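Local coordinates for protein trichothecene 15-O-acetyltransferase TRI3 (Fusarium sporotrichioides, PDB 3FOT) that transfers an acetyl group to the C-15 hydroxyl of trichothecene intermediates in the fungal pathway that leads to T-2 toxin, at residues A[71-74]-A[75-79]; A[190-193]-A[194-198]; A[496-499]-A[500-504]; A[135-138]-A[139-143]; A[367-370]-A[371-374]. All coordinates share one frame; numbering follows the deposited sequence. Where two conformers were deposited one is given.

Contact 1 of 5, residues A[71-74]-A[75-79]; sequences LQNL and KEMFE
From Leu71 to Phe78 the backbone follows a regular alpha-helical path at the start of helix 71-88, the carbonyls of residues 71-74 each accepting from the N four residues on, as in the 2.9 Å bond from Lys75 N to Leu71 O. Among the side chains, Asn73 and Met77 lie alongside each other and point the same way. With Met77 CG anti to its carbonyl carbon (chi1 -63°), this methylene comes within 3.2 Å of Asn73 O. The thioether then turns at chi3 and brings CE back to the amide, 3.3 Å from Asn73 OD1, so that one methyl touches both the backbone and the side-chain oxygen of the same residue. The amide itself is held by its other partners: Asn73 OD1 accepts from Thr70 N, and Asn73 ND2 donates to Leu68 O, which ties the group to the chain leading into the helix and fixes its rotation. Leu74 touches the sulfur side of Met77 more loosely, CD2 standing 4.3 Å from SD. The Leu74 carbonyl oxygen lies at the edge of the Phe78 ring, near its plane and 3.3 Å from Phe78 CD2. On another side of the helix Lys75 NZ forms a 2.8 Å salt bridge with Glu79 OE2, and also donates to Ile125 O. Leu74 packs on Leu161 and Phe78 on Leu159 of strand 158-163, Leu71 on Val127 of strand 125-129, and Met77 and Phe78 both touch Val205 of helix 191-205.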
loop_
_atom_site.group_PDB
_atom_site.type_symbol
_atom_site.label_atom_id
_atom_site.label_comp_id
_atom_site.label_asym_id
_atom_site.label_seq_id
_atom_site.Cartn_x
_atom_site.Cartn_y
_atom_site.Cartn_z
ATOM N N LEU A 71 -3.364 -27.539 -4.950
ATOM C CA LEU A 71 -2.431 -26.590 -4.308
ATOM C C LEU A 71 -0.999 -26.859 -4.748
ATOM O O LEU A 71 -0.237 -25.919 -5.032
ATOM C CB LEU A 71 -2.570 -26.609 -2.778
ATOM C CG LEU A 71 -3.904 -26.081 -2.245
ATOM C CD1 LEU A 71 -4.027 -26.506 -0.762
ATOM C CD2 LEU A 71 -3.973 -24.589 -2.354
ATOM N N GLN A 72 -0.629 -28.141 -4.844
ATOM C CA GLN A 72 0.702 -28.506 -5.327
ATOM C C GLN A 72 1.013 -27.978 -6.763
ATOM O O GLN A 72 2.065 -27.360 -7.003
ATOM C CB GLN A 72 0.914 -30.030 -5.186
ATOM C CG GLN A 72 2.232 -30.550 -5.797
ATOM C CD GLN A 72 2.589 -32.003 -5.382
ATOM O OE1 GLN A 72 2.633 -32.330 -4.196
ATOM N NE2 GLN A 72 2.894 -32.834 -6.351
ATOM N N ASN A 73 0.092 -28.155 -7.715
ATOM C CA ASN A 73 0.381 -27.665 -9.052
ATOM C C ASN A 73 0.230 -26.143 -9.197
ATOM O O ASN A 73 0.936 -25.533 -10.003
ATOM C CB ASN A 73 -0.234 -28.520 -10.201
ATOM C CG ASN A 73 -1.736 -28.340 -10.369
ATOM O OD1 ASN A 73 -2.334 -27.391 -9.888
ATOM N ND2 ASN A 73 -2.356 -29.282 -11.103
ATOM N N LEU A 74 -0.596 -25.522 -8.338
ATOM C CA LEU A 74 -0.665 -24.052 -8.312
ATOM C C LEU A 74 0.650 -23.457 -7.818
ATOM O O LEU A 74 1.158 -22.472 -8.375
ATOM C CB LEU A 74 -1.851 -23.551 -7.474
ATOM C CG LEU A 74 -3.217 -23.693 -8.172
ATOM C CD1 LEU A 74 -4.384 -23.511 -7.178
ATOM C CD2 LEU A 74 -3.323 -22.690 -9.341
ATOM N N LYS A 75 1.223 -24.082 -6.791
ATOM C CA LYS A 75 2.509 -23.655 -6.270
ATOM C C LYS A 75 3.527 -23.788 -7.392
ATOM O O LYS A 75 4.329 -22.874 -7.627
ATOM C CB LYS A 75 2.904 -24.503 -5.064
ATOM C CG LYS A 75 4.358 -24.293 -4.595
ATOM C CD LYS A 75 4.530 -24.762 -3.144
ATOM C CE LYS A 75 5.965 -25.165 -2.856
ATOM N NZ LYS A 75 6.959 -24.060 -2.926
ATOM N N GLU A 76 3.486 -24.901 -8.117
ATOM C CA GLU A 76 4.472 -25.084 -9.205
ATOM C C GLU A 76 4.353 -23.965 -10.253
ATOM O O GLU A 76 5.359 -23.377 -10.691
ATOM C CB GLU A 76 4.338 -26.481 -9.837
ATOM C CG GLU A 76 5.393 -26.728 -10.901
ATOM C CD GLU A 76 5.157 -27.984 -11.755
ATOM O OE1 GLU A 76 4.077 -28.609 -11.668
ATOM O OE2 GLU A 76 6.085 -28.297 -12.539
ATOM N N MET A 77 3.118 -23.657 -10.655
ATOM C CA MET A 77 2.861 -22.608 -11.670
ATOM C C MET A 77 3.285 -21.215 -11.167
ATOM O O MET A 77 3.852 -20.409 -11.915
ATOM C CB MET A 77 1.373 -22.596 -12.048
ATOM C CG MET A 77 0.857 -23.896 -12.721
ATOM S SD MET A 77 -0.952 -23.846 -12.692
ATOM C CE MET A 77 -1.411 -25.535 -12.517
ATOM N N PHE A 78 3.026 -20.933 -9.895
ATOM C CA PHE A 78 3.395 -19.609 -9.349
ATOM C C PHE A 78 4.898 -19.478 -9.136
ATOM O O PHE A 78 5.448 -18.385 -9.164
ATOM C CB PHE A 78 2.617 -19.318 -8.070
ATOM C CG PHE A 78 1.303 -18.654 -8.333
ATOM C CD1 PHE A 78 1.249 -17.304 -8.698
ATOM C CD2 PHE A 78 0.129 -19.370 -8.265
ATOM C CE1 PHE A 78 0.011 -16.690 -8.973
ATOM C CE2 PHE A 78 -1.107 -18.782 -8.540
ATOM C CZ PHE A 78 -1.172 -17.444 -8.880
ATOM N N GLU A 79 5.575 -20.597 -8.925
ATOM C CA GLU A 79 7.041 -20.565 -8.863
ATOM C C GLU A 79 7.598 -20.144 -10.223
ATOM O O GLU A 79 8.497 -19.299 -10.317
ATOM C CB GLU A 79 7.590 -21.934 -8.462
ATOM C CG GLU A 79 7.409 -22.273 -6.976
ATOM C CD GLU A 79 7.755 -23.734 -6.728
ATOM O OE1 GLU A 79 8.271 -24.381 -7.660
ATOM O OE2 GLU A 79 7.522 -24.241 -5.618
#

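Contact 2 of 5, residues A[190-193]-A[194-198]; sequences DGIG and CRKFV
Arg195 folds back over the first turn of helix 191-205 to Gly191, immediately after the HXXXD motif of the BAHD acyltransferases, whose aspartate is Asp190. The oxygen of Gly191 is gripped twice by this one arginine: Arg195 N donates at 3.1 Å, and Arg195 NE reaches the same Gly191 O at 3.0 Å. The two donors come from opposite faces of the peptide plane, NE standing well above it (65° out), while the oxygen lies near the plane of the guanidinium, at its edge. A bend at chi3 (-76°) turns the guanidinium back to this carbonyl. Its other end is fixed from outside, by a bond from NH1 to Asp439 O and a cation-pi contact with Phe467. Beside it Ile192 and Lys196 run side by side, Ile192 CG2 meeting Lys196 CD at 3.7 Å, and Lys196 NZ goes on to Ser351 O.

Asp190 caps the turn at the N-cap position, its OD1 accepting from Gly193 N at 2.9 Å. Its OD2 is engaged in a salt bridge with Arg342 and accepts from Cys357 N and Gln358 NE2, consistent with the structural role of this aspartate in the family. The side chain of His414, which binds 15-deacetylcalonectrin, lies about 10 Å from that of Asp190. The backbone of the capping residue takes part as well, Asp190 O receiving Cys194 N at 3.0 Å.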
loop_
_atom_site.group_PDB
_atom_site.type_symbol
_atom_site.label_atom_id
_atom_site.label_comp_id
_atom_site.label_asym_id
_atom_site.label_seq_id
_atom_site.Cartn_x
_atom_site.Cartn_y
_atom_site.Cartn_z
ATOM N N ASP A 190 5.951 0.585 -3.101
ATOM C CA ASP A 190 4.795 1.206 -2.457
ATOM C C ASP A 190 3.558 0.372 -2.790
ATOM O O ASP A 190 3.666 -0.652 -3.476
ATOM C CB ASP A 190 4.632 2.689 -2.819
ATOM C CG ASP A 190 4.572 2.943 -4.294
ATOM O OD1 ASP A 190 4.313 2.006 -5.068
ATOM O OD2 ASP A 190 4.732 4.128 -4.675
ATOM N N GLY A 191 2.393 0.772 -2.302
ATOM C CA GLY A 191 1.170 0.015 -2.616
ATOM C C GLY A 191 0.899 -0.185 -4.083
ATOM O O GLY A 191 0.380 -1.225 -4.485
ATOM N N ILE A 192 1.258 0.812 -4.899
ATOM C CA ILE A 192 1.082 0.739 -6.347
ATOM C C ILE A 192 1.994 -0.320 -6.949
ATOM O O ILE A 192 1.547 -1.165 -7.728
ATOM C CB ILE A 192 1.334 2.123 -6.974
ATOM C CG1 ILE A 192 0.246 3.065 -6.440
ATOM C CG2 ILE A 192 1.427 2.033 -8.535
ATOM C CD1 ILE A 192 0.194 4.378 -7.043
ATOM N N GLY A 193 3.266 -0.272 -6.581
ATOM C CA GLY A 193 4.233 -1.176 -7.157
ATOM C C GLY A 193 3.904 -2.616 -6.780
ATOM O O GLY A 193 4.041 -3.542 -7.601
ATOM N N CYS A 194 3.467 -2.812 -5.538
ATOM C CA CYS A 194 3.188 -4.158 -5.045
ATOM C C CYS A 194 1.943 -4.702 -5.754
ATOM O O CYS A 194 1.934 -5.843 -6.221
ATOM C CB CYS A 194 2.993 -4.160 -3.519
ATOM S SG CYS A 194 3.160 -5.812 -2.834
ATOM N N ARG A 195 0.894 -3.899 -5.874
ATOM C CA ARG A 195 -0.284 -4.365 -6.634
ATOM C C ARG A 195 0.016 -4.608 -8.113
ATOM O O ARG A 195 -0.502 -5.569 -8.696
ATOM C CB ARG A 195 -1.451 -3.398 -6.479
ATOM C CG ARG A 195 -1.997 -3.475 -5.064
ATOM C CD ARG A 195 -3.097 -2.473 -4.855
ATOM N NE ARG A 195 -2.572 -1.125 -4.704
ATOM C CZ ARG A 195 -3.306 -0.029 -4.829
ATOM N NH1 ARG A 195 -4.597 -0.129 -5.149
ATOM N NH2 ARG A 195 -2.737 1.170 -4.690
ATOM N N LYS A 196 0.829 -3.748 -8.727
ATOM C CA LYS A 196 1.237 -3.969 -10.122
ATOM C C LYS A 196 1.925 -5.341 -10.223
ATOM O O LYS A 196 1.702 -6.101 -11.149
ATOM C CB LYS A 196 2.200 -2.879 -10.607
ATOM C CG LYS A 196 1.478 -1.546 -10.940
ATOM C CD LYS A 196 2.448 -0.375 -11.192
ATOM C CE LYS A 196 3.286 -0.554 -12.466
ATOM N NZ LYS A 196 2.490 -0.516 -13.746
ATOM N N PHE A 197 2.753 -5.654 -9.242
ATOM C CA PHE A 197 3.481 -6.918 -9.277
ATOM C C PHE A 197 2.540 -8.130 -9.104
ATOM O O PHE A 197 2.714 -9.151 -9.776
ATOM C CB PHE A 197 4.594 -6.918 -8.218
ATOM C CG PHE A 197 5.527 -8.082 -8.357
ATOM C CD1 PHE A 197 6.598 -8.035 -9.253
ATOM C CD2 PHE A 197 5.322 -9.233 -7.595
ATOM C CE1 PHE A 197 7.466 -9.139 -9.398
ATOM C CE2 PHE A 197 6.183 -10.311 -7.694
ATOM C CZ PHE A 197 7.266 -10.271 -8.596
ATOM N N VAL A 198 1.533 -8.009 -8.246
ATOM C CA VAL A 198 0.484 -9.053 -8.127
ATOM C C VAL A 198 -0.174 -9.245 -9.521
ATOM O O VAL A 198 -0.347 -10.374 -9.993
ATOM C CB VAL A 198 -0.558 -8.668 -7.070
ATOM C CG1 VAL A 198 -1.771 -9.601 -7.112
ATOM C CG2 VAL A 198 0.096 -8.703 -5.664
#

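Contact 3 of 5, residues A[496-499]-A[500-504]; sequences ANYT and EAEVQ. With SO4 (sulfate ion), chain I.
Tyr498 and Glu502 cross at about a right angle, with the carboxylate meeting the edge of the ring. Glu502 CD lies in the ring plane, 3.8 Å from Tyr498 CD1, and the two flat groups are turned 77° apart. The glutamate also runs at about a right angle to Thr499. Thr499 OG1 (chi1 66°) and Glu502 CG (chi1 69°) both stand between the backbone N and the carbonyl carbon, and this aims each side chain at the opposite backbone. The result is a capping box at the start of helix 500-516: Thr499 OG1 accepts from Glu502 N at 3.1 Å, and Thr499 N donates to Glu502 OE1 at 2.8 Å. Glu502 OE1 accepts this bond on its anti lone pair, and a second from a water, 2.7 Å from the same oxygen, that also donates to Asn497 O. The next amide of the helix start, Glu500 N, donates to sulfate O3 at 2.7 Å, the ion probably coming from the crystallisation liquor. Behind the box Val503 CG2 touches Tyr498 CB at 3.8 Å. Val503 packs on Ile491 of strand 486-494 and Val280 of strand 277-283, while Tyr498 OH is hydrogen-bonded to Pro474 O.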
loop_
_atom_site.group_PDB
_atom_site.type_symbol
_atom_site.label_atom_id
_atom_site.label_comp_id
_atom_site.label_asym_id
_atom_site.label_seq_id
_atom_site.Cartn_x
_atom_site.Cartn_y
_atom_site.Cartn_z
ATOM N N ALA A 496 -3.430 -2.418 20.907
ATOM C CA ALA A 496 -3.074 -1.815 22.188
ATOM C C ALA A 496 -3.790 -0.477 22.375
ATOM O O ALA A 496 -4.047 -0.054 23.512
ATOM C CB ALA A 496 -1.592 -1.605 22.266
ATOM N N ASN A 497 -4.105 0.179 21.257
ATOM C CA ASN A 497 -4.501 1.594 21.284
ATOM C C ASN A 497 -6.008 1.832 21.192
ATOM O O ASN A 497 -6.511 2.877 21.653
ATOM C CB ASN A 497 -3.771 2.371 20.182
ATOM C CG ASN A 497 -2.270 2.167 20.211
ATOM O OD1 ASN A 497 -1.662 1.910 19.177
ATOM N ND2 ASN A 497 -1.659 2.261 21.408
ATOM N N TYR A 498 -6.714 0.880 20.583
ATOM C CA TYR A 498 -8.157 0.950 20.429
ATOM C C TYR A 498 -8.787 -0.419 20.622
ATOM O O TYR A 498 -8.152 -1.445 20.414
ATOM C CB TYR A 498 -8.526 1.426 19.015
ATOM C CG TYR A 498 -7.915 2.740 18.661
ATOM C CD1 TYR A 498 -8.592 3.943 18.926
ATOM C CD2 TYR A 498 -6.663 2.795 18.063
ATOM C CE1 TYR A 498 -8.025 5.166 18.595
ATOM C CE2 TYR A 498 -6.088 4.018 17.726
ATOM C CZ TYR A 498 -6.770 5.192 17.993
ATOM O OH TYR A 498 -6.200 6.405 17.674
ATOM N N THR A 499 -10.056 -0.414 20.992
ATOM C CA THR A 499 -10.839 -1.644 20.952
ATOM C C THR A 499 -11.403 -1.824 19.543
ATOM O O THR A 499 -11.557 -0.848 18.801
ATOM C CB THR A 499 -12.003 -1.632 21.964
ATOM O OG1 THR A 499 -12.960 -0.635 21.593
ATOM C CG2 THR A 499 -11.486 -1.334 23.378
ATOM N N GLU A 500 -11.699 -3.063 19.175
ATOM C CA GLU A 500 -12.323 -3.315 17.875
ATOM C C GLU A 500 -13.673 -2.600 17.789
ATOM O O GLU A 500 -14.026 -2.048 16.737
ATOM C CB GLU A 500 -12.456 -4.819 17.604
ATOM C CG GLU A 500 -12.887 -5.165 16.175
ATOM C CD GLU A 500 -13.240 -6.627 15.992
ATOM O OE1 GLU A 500 -13.418 -7.358 16.998
ATOM O OE2 GLU A 500 -13.354 -7.044 14.830
ATOM N N ALA A 501 -14.425 -2.608 18.892
ATOM C CA ALA A 501 -15.732 -1.960 18.924
ATOM C C ALA A 501 -15.668 -0.474 18.613
ATOM O O ALA A 501 -16.498 0.035 17.858
ATOM C CB ALA A 501 -16.408 -2.169 20.261
ATOM N N GLU A 502 -14.707 0.237 19.197
ATOM C CA GLU A 502 -14.641 1.677 18.901
ATOM C C GLU A 502 -14.250 1.979 17.436
ATOM O O GLU A 502 -14.755 2.948 16.847
ATOM C CB GLU A 502 -13.789 2.447 19.929
ATOM C CG GLU A 502 -12.322 2.164 19.881
ATOM C CD GLU A 502 -11.578 2.863 21.007
ATOM O OE1 GLU A 502 -10.823 2.185 21.723
ATOM O OE2 GLU A 502 -11.793 4.088 21.186
ATOM N N VAL A 503 -13.400 1.131 16.849
ATOM C CA VAL A 503 -12.981 1.304 15.455
ATOM C C VAL A 503 -14.153 1.016 14.523
ATOM O O VAL A 503 -14.376 1.737 13.539
ATOM C CB VAL A 503 -11.796 0.391 15.064
ATOM C CG1 VAL A 503 -11.406 0.666 13.616
ATOM C CG2 VAL A 503 -10.590 0.667 15.962
ATOM N N GLN A 504 -14.877 -0.057 14.829
ATOM C CA GLN A 504 -16.091 -0.405 14.098
ATOM C C GLN A 504 -17.107 0.736 14.166
ATOM O O GLN A 504 -17.706 1.072 13.163
ATOM C CB GLN A 504 -16.725 -1.690 14.653
ATOM C CG GLN A 504 -15.937 -2.958 14.387
ATOM C CD GLN A 504 -16.523 -4.186 15.084
ATOM O OE1 GLN A 504 -17.032 -4.107 16.206
ATOM N NE2 GLN A 504 -16.430 -5.336 14.422
HETATM S S SO4 I . -10.814 -5.574 21.962
HETATM O O1 SO4 I . -12.185 -5.445 22.451
HETATM O O2 SO4 I . -10.396 -6.980 22.013
HETATM O O3 SO4 I . -10.760 -5.120 20.576
HETATM O O4 SO4 I . -9.963 -4.747 22.819
HETATM O O HOH W 1 -8.801 3.510 22.822
#

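Contact 4 of 5, residues A[135-138]-A[139-143]; sequences LDLW and SEMEE
Trp138 CG stands anti to its backbone N (chi1 171°), whereas Glu142 CG is turned anti to its carbonyl carbon (chi1 -71°), and these opposite choices bring the two side chains together one helical turn apart. The glutamate passes the pyrrole part of the indole obliquely, Glu142 CG coming within 3.5 Å of Trp138 NE1. Ring and carboxylate planes are inclined by 46°, and the polar ends share a partner: Trp138 NE1 donates to Asn470 OD1, while Glu142 OE2 accepts from Asn470 ND2 and is also hydrogen-bonded to Tyr54 OH. The other carboxylate oxygen, Glu142 OE1, has a salt bridge to Arg145, so this buried acid is held at both oxygens.

On a different side of the helix the contact is mainly apolar. Leu137 slants across Met141, Leu137 CG lying 4.0 Å from Met141 SD, and Leu137 CD1 is 4.0 Å from Glu140 CD, the carboxylate of which pairs with Lys132. Nearer the start of the helix, a water bridges Ser139 and the backbone: it donates to Leu135 O at 2.9 Å and lies 2.6 Å from Ser139 OG. The same Leu135 O accepts from Ser139 N at 3.1 Å.

These contacts belong to the regular alpha-helical repeat of helix 134-147. Leu137 and Met141 pack on strands 158-163 and 177-184 of the six-stranded mixed sheet, while Leu135 and Trp138 touch strand 277-283 of the four-stranded mixed sheet, which makes the helix a joint between two sheets of this BAHD-family acyltransferase.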
loop_
_atom_site.group_PDB
_atom_site.type_symbol
_atom_site.label_atom_id
_atom_site.label_comp_id
_atom_site.label_asym_id
_atom_site.label_seq_id
_atom_site.Cartn_x
_atom_site.Cartn_y
_atom_site.Cartn_z
ATOM N N LEU A 135 -6.965 -13.279 5.168
ATOM C CA LEU A 135 -6.859 -12.378 6.329
ATOM C C LEU A 135 -6.761 -13.114 7.659
ATOM O O LEU A 135 -6.158 -12.601 8.586
ATOM C CB LEU A 135 -7.975 -11.323 6.361
ATOM C CG LEU A 135 -7.823 -10.280 5.230
ATOM C CD1 LEU A 135 -8.984 -9.300 5.228
ATOM C CD2 LEU A 135 -6.496 -9.528 5.267
ATOM N N ASP A 136 -7.353 -14.308 7.752
ATOM C CA ASP A 136 -7.177 -15.167 8.943
ATOM C C ASP A 136 -5.704 -15.492 9.105
ATOM O O ASP A 136 -5.155 -15.439 10.196
ATOM C CB ASP A 136 -7.932 -16.496 8.802
ATOM C CG ASP A 136 -9.431 -16.363 8.976
ATOM O OD1 ASP A 136 -9.907 -15.344 9.506
ATOM O OD2 ASP A 136 -10.142 -17.300 8.550
ATOM N N LEU A 137 -5.061 -15.818 7.994
ATOM C CA LEU A 137 -3.636 -16.132 8.006
ATOM C C LEU A 137 -2.773 -14.915 8.357
ATOM O O LEU A 137 -1.783 -15.031 9.089
ATOM C CB LEU A 137 -3.225 -16.709 6.658
ATOM C CG LEU A 137 -1.757 -17.095 6.526
ATOM C CD1 LEU A 137 -1.345 -18.110 7.601
ATOM C CD2 LEU A 137 -1.512 -17.620 5.085
ATOM N N TRP A 138 -3.153 -13.743 7.868
ATOM C CA TRP A 138 -2.459 -12.519 8.275
ATOM C C TRP A 138 -2.462 -12.422 9.806
ATOM O O TRP A 138 -1.418 -12.201 10.445
ATOM C CB TRP A 138 -3.163 -11.311 7.635
ATOM C CG TRP A 138 -2.669 -9.982 8.167
ATOM C CD1 TRP A 138 -1.412 -9.515 8.111
ATOM C CD2 TRP A 138 -3.444 -8.992 8.842
ATOM N NE1 TRP A 138 -1.333 -8.269 8.719
ATOM C CE2 TRP A 138 -2.571 -7.934 9.182
ATOM C CE3 TRP A 138 -4.793 -8.894 9.194
ATOM C CZ2 TRP A 138 -3.003 -6.780 9.830
ATOM C CZ3 TRP A 138 -5.230 -7.744 9.848
ATOM C CH2 TRP A 138 -4.337 -6.701 10.160
ATOM N N SER A 139 -3.652 -12.579 10.388
ATOM C CA SER A 139 -3.818 -12.516 11.841
ATOM C C SER A 139 -2.873 -13.503 12.525
ATOM O O SER A 139 -2.188 -13.166 13.497
ATOM C CB SER A 139 -5.274 -12.819 12.223
ATOM O OG SER A 139 -6.125 -11.752 11.809
ATOM N N GLU A 140 -2.829 -14.721 11.999
ATOM C CA GLU A 140 -2.037 -15.775 12.595
ATOM C C GLU A 140 -0.551 -15.453 12.491
ATOM O O GLU A 140 0.211 -15.678 13.435
ATOM C CB GLU A 140 -2.372 -17.093 11.896
ATOM C CG GLU A 140 -1.457 -18.209 12.239
ATOM C CD GLU A 140 -1.692 -19.407 11.356
ATOM O OE1 GLU A 140 -0.692 -20.095 11.043
ATOM O OE2 GLU A 140 -2.862 -19.635 10.976
ATOM N N MET A 141 -0.146 -14.902 11.346
ATOM C CA MET A 141 1.244 -14.576 11.110
ATOM C C MET A 141 1.696 -13.434 12.015
ATOM O O MET A 141 2.809 -13.460 12.585
ATOM C CB MET A 141 1.462 -14.225 9.633
ATOM C CG MET A 141 1.415 -15.430 8.729
ATOM S SD MET A 141 1.499 -14.898 6.982
ATOM C CE MET A 141 3.154 -14.246 6.876
ATOM N N GLU A 142 0.815 -12.464 12.195
ATOM C CA GLU A 142 1.138 -11.341 13.069
ATOM C C GLU A 142 1.168 -11.764 14.532
ATOM O O GLU A 142 2.061 -11.345 15.276
ATOM C CB GLU A 142 0.198 -10.176 12.806
ATOM C CG GLU A 142 0.492 -9.522 11.457
ATOM C CD GLU A 142 1.931 -9.008 11.354
ATOM O OE1 GLU A 142 2.483 -8.515 12.370
ATOM O OE2 GLU A 142 2.533 -9.115 10.273
ATOM N N GLU A 143 0.236 -12.622 14.928
ATOM C CA GLU A 143 0.271 -13.210 16.283
ATOM C C GLU A 143 1.545 -14.055 16.489
ATOM O O GLU A 143 2.242 -13.914 17.511
ATOM C CB GLU A 143 -1.012 -14.004 16.566
ATOM C CG GLU A 143 -2.263 -13.124 16.670
ATOM C CD GLU A 143 -3.585 -13.862 16.428
ATOM O OE1 GLU A 143 -3.594 -15.124 16.444
ATOM O OE2 GLU A 143 -4.621 -13.168 16.212
HETATM O O HOH W 2 -8.141 -11.204 10.254
#

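Contact 5 of 5, residues A[367-370]-A[371-374]; sequences NLKS and ITVS. Unlike the reference sequence in segment 371-374: Thr372 (reference Ala).
Ile371 turns back over Leu368, and its atoms can be followed outward from Ile371 CB, which rests 3.6 Å from Ser370 C. CG1 projects between the backbone N and the carbonyl carbon (chi1 65°), a placement that brings it 3.4 Å from Leu368 O. At the tip, CD1 slants across the leucine and meets Leu368 CD2 at 4.2 Å. The other branch, CG2, stays beside the preceding peptide, 3.7 Å from Ser370 C. Outside the loop Ile371 packs on Ser388 and Ala389 of helix 379-401, and both Ile371 and Leu368 touch Leu319 of helix 306-321.

The backbone beneath is a pair of overlapping beta-turns in the connection between strand 358-365 and helix 379-401, each closed by a bond to the residue three places back: Ile371 N to Leu368 O, and Thr372 N to Lys369 O. In both, the donor stands well above the carbonyl plane. Leu368 O is also taken by Thr372 OG1, which donates at 2.7 Å from the face opposite to that used by Ile371 N, so a single oxygen holds two successive residues. Within the turns, Ser370 OG reaches back to donate to Asn367 O at 2.7 Å, lying in the plane of that carbonyl. Further along, Val373 packs on Leu316 of helix 306-321 and on Gln382 and Ala385 of helix 379-401.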
loop_
_atom_site.group_PDB
_atom_site.type_symbol
_atom_site.label_atom_id
_atom_site.label_comp_id
_atom_site.label_asym_id
_atom_site.label_seq_id
_atom_site.Cartn_x
_atom_site.Cartn_y
_atom_site.Cartn_z
ATOM N N ASN A 367 -12.496 26.210 10.224
ATOM C CA ASN A 367 -13.898 26.428 10.612
ATOM C C ASN A 367 -14.661 25.126 10.804
ATOM O O ASN A 367 -15.719 24.847 10.209
ATOM C CB ASN A 367 -14.631 27.409 9.699
ATOM C CG ASN A 367 -15.838 28.050 10.385
ATOM O OD1 ASN A 367 -16.146 27.760 11.547
ATOM N ND2 ASN A 367 -16.520 28.930 9.665
ATOM N N LEU A 368 -14.112 24.330 11.707
ATOM C CA LEU A 368 -14.679 23.020 11.993
ATOM C C LEU A 368 -16.094 23.112 12.573
ATOM O O LEU A 368 -16.932 22.239 12.312
ATOM C CB LEU A 368 -13.739 22.211 12.900
ATOM C CG LEU A 368 -12.359 21.922 12.284
ATOM C CD1 LEU A 368 -11.461 21.152 13.268
ATOM C CD2 LEU A 368 -12.506 21.137 10.989
ATOM N N LYS A 369 -16.399 24.181 13.310
ATOM C CA LYS A 369 -17.734 24.271 13.898
ATOM C C LYS A 369 -18.793 24.343 12.802
ATOM O O LYS A 369 -19.859 23.745 12.953
ATOM C CB LYS A 369 -17.881 25.482 14.845
ATOM C CG LYS A 369 -19.241 25.579 15.567
ATOM C CD LYS A 369 -19.757 24.229 16.126
ATOM C CE LYS A 369 -21.085 24.387 16.856
ATOM N NZ LYS A 369 -22.165 25.032 16.027
ATOM N N SER A 370 -18.482 25.044 11.707
ATOM C CA SER A 370 -19.442 25.260 10.615
ATOM C C SER A 370 -19.759 23.978 9.845
ATOM O O SER A 370 -20.747 23.951 9.120
ATOM C CB SER A 370 -18.944 26.316 9.619
ATOM O OG SER A 370 -17.854 25.793 8.857
ATOM N N ILE A 371 -18.914 22.950 9.988
ATOM C CA ILE A 371 -19.152 21.648 9.342
ATOM C C ILE A 371 -19.483 20.514 10.325
ATOM O O ILE A 371 -19.558 19.339 9.924
ATOM C CB ILE A 371 -17.975 21.239 8.377
ATOM C CG1 ILE A 371 -16.665 21.011 9.147
ATOM C CG2 ILE A 371 -17.836 22.276 7.234
ATOM C CD1 ILE A 371 -15.610 20.258 8.335
ATOM N N THR A 372 -19.645 20.857 11.607
ATOM C CA THR A 372 -20.008 19.889 12.647
ATOM C C THR A 372 -21.492 19.551 12.555
ATOM O O THR A 372 -22.366 20.371 12.869
ATOM C CB THR A 372 -19.607 20.384 14.067
ATOM O OG1 THR A 372 -18.195 20.620 14.093
ATOM C CG2 THR A 372 -19.960 19.355 15.145
ATOM N N VAL A 373 -21.775 18.345 12.064
ATOM C CA VAL A 373 -23.147 17.877 11.884
ATOM C C VAL A 373 -23.297 16.494 12.497
ATOM O O VAL A 373 -22.374 15.683 12.465
ATOM C CB VAL A 373 -23.579 17.809 10.388
ATOM C CG1 VAL A 373 -23.621 19.188 9.776
ATOM C CG2 VAL A 373 -22.651 16.878 9.570
ATOM N N SER A 374 -24.459 16.221 13.055
ATOM C CA SER A 374 -24.715 14.891 13.565
ATOM C C SER A 374 -25.390 14.033 12.497
ATOM O O SER A 374 -25.828 14.526 11.458
ATOM C CB SER A 374 -25.567 14.951 14.807
ATOM O OG SER A 374 -26.889 15.084 14.415
#

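In the fold
Contact 2 is buried, its centre about 7 Å from the chain's centre, and contact 5 is a surface loop, its centre about 31 Å from it; the others are partly buried. Contacts 1 and 4 are backbone-bonded runs near the starts of helices that both pack on strand 158-163, and contact 1 also touches helix 191-205, which contact 2 opens. Contacts 3 and 4 share strand 277-283. Contacts 2 and 3 are helix starts: the capping aspartate of contact 2 has charged Arg342 and neutral donors, while contact 3 has a reciprocal box and a water, with a sulfate probably from the crystallisation liquor. Contact 5 combines turn and hydroxyl bonds with an apolar pair facing two helices.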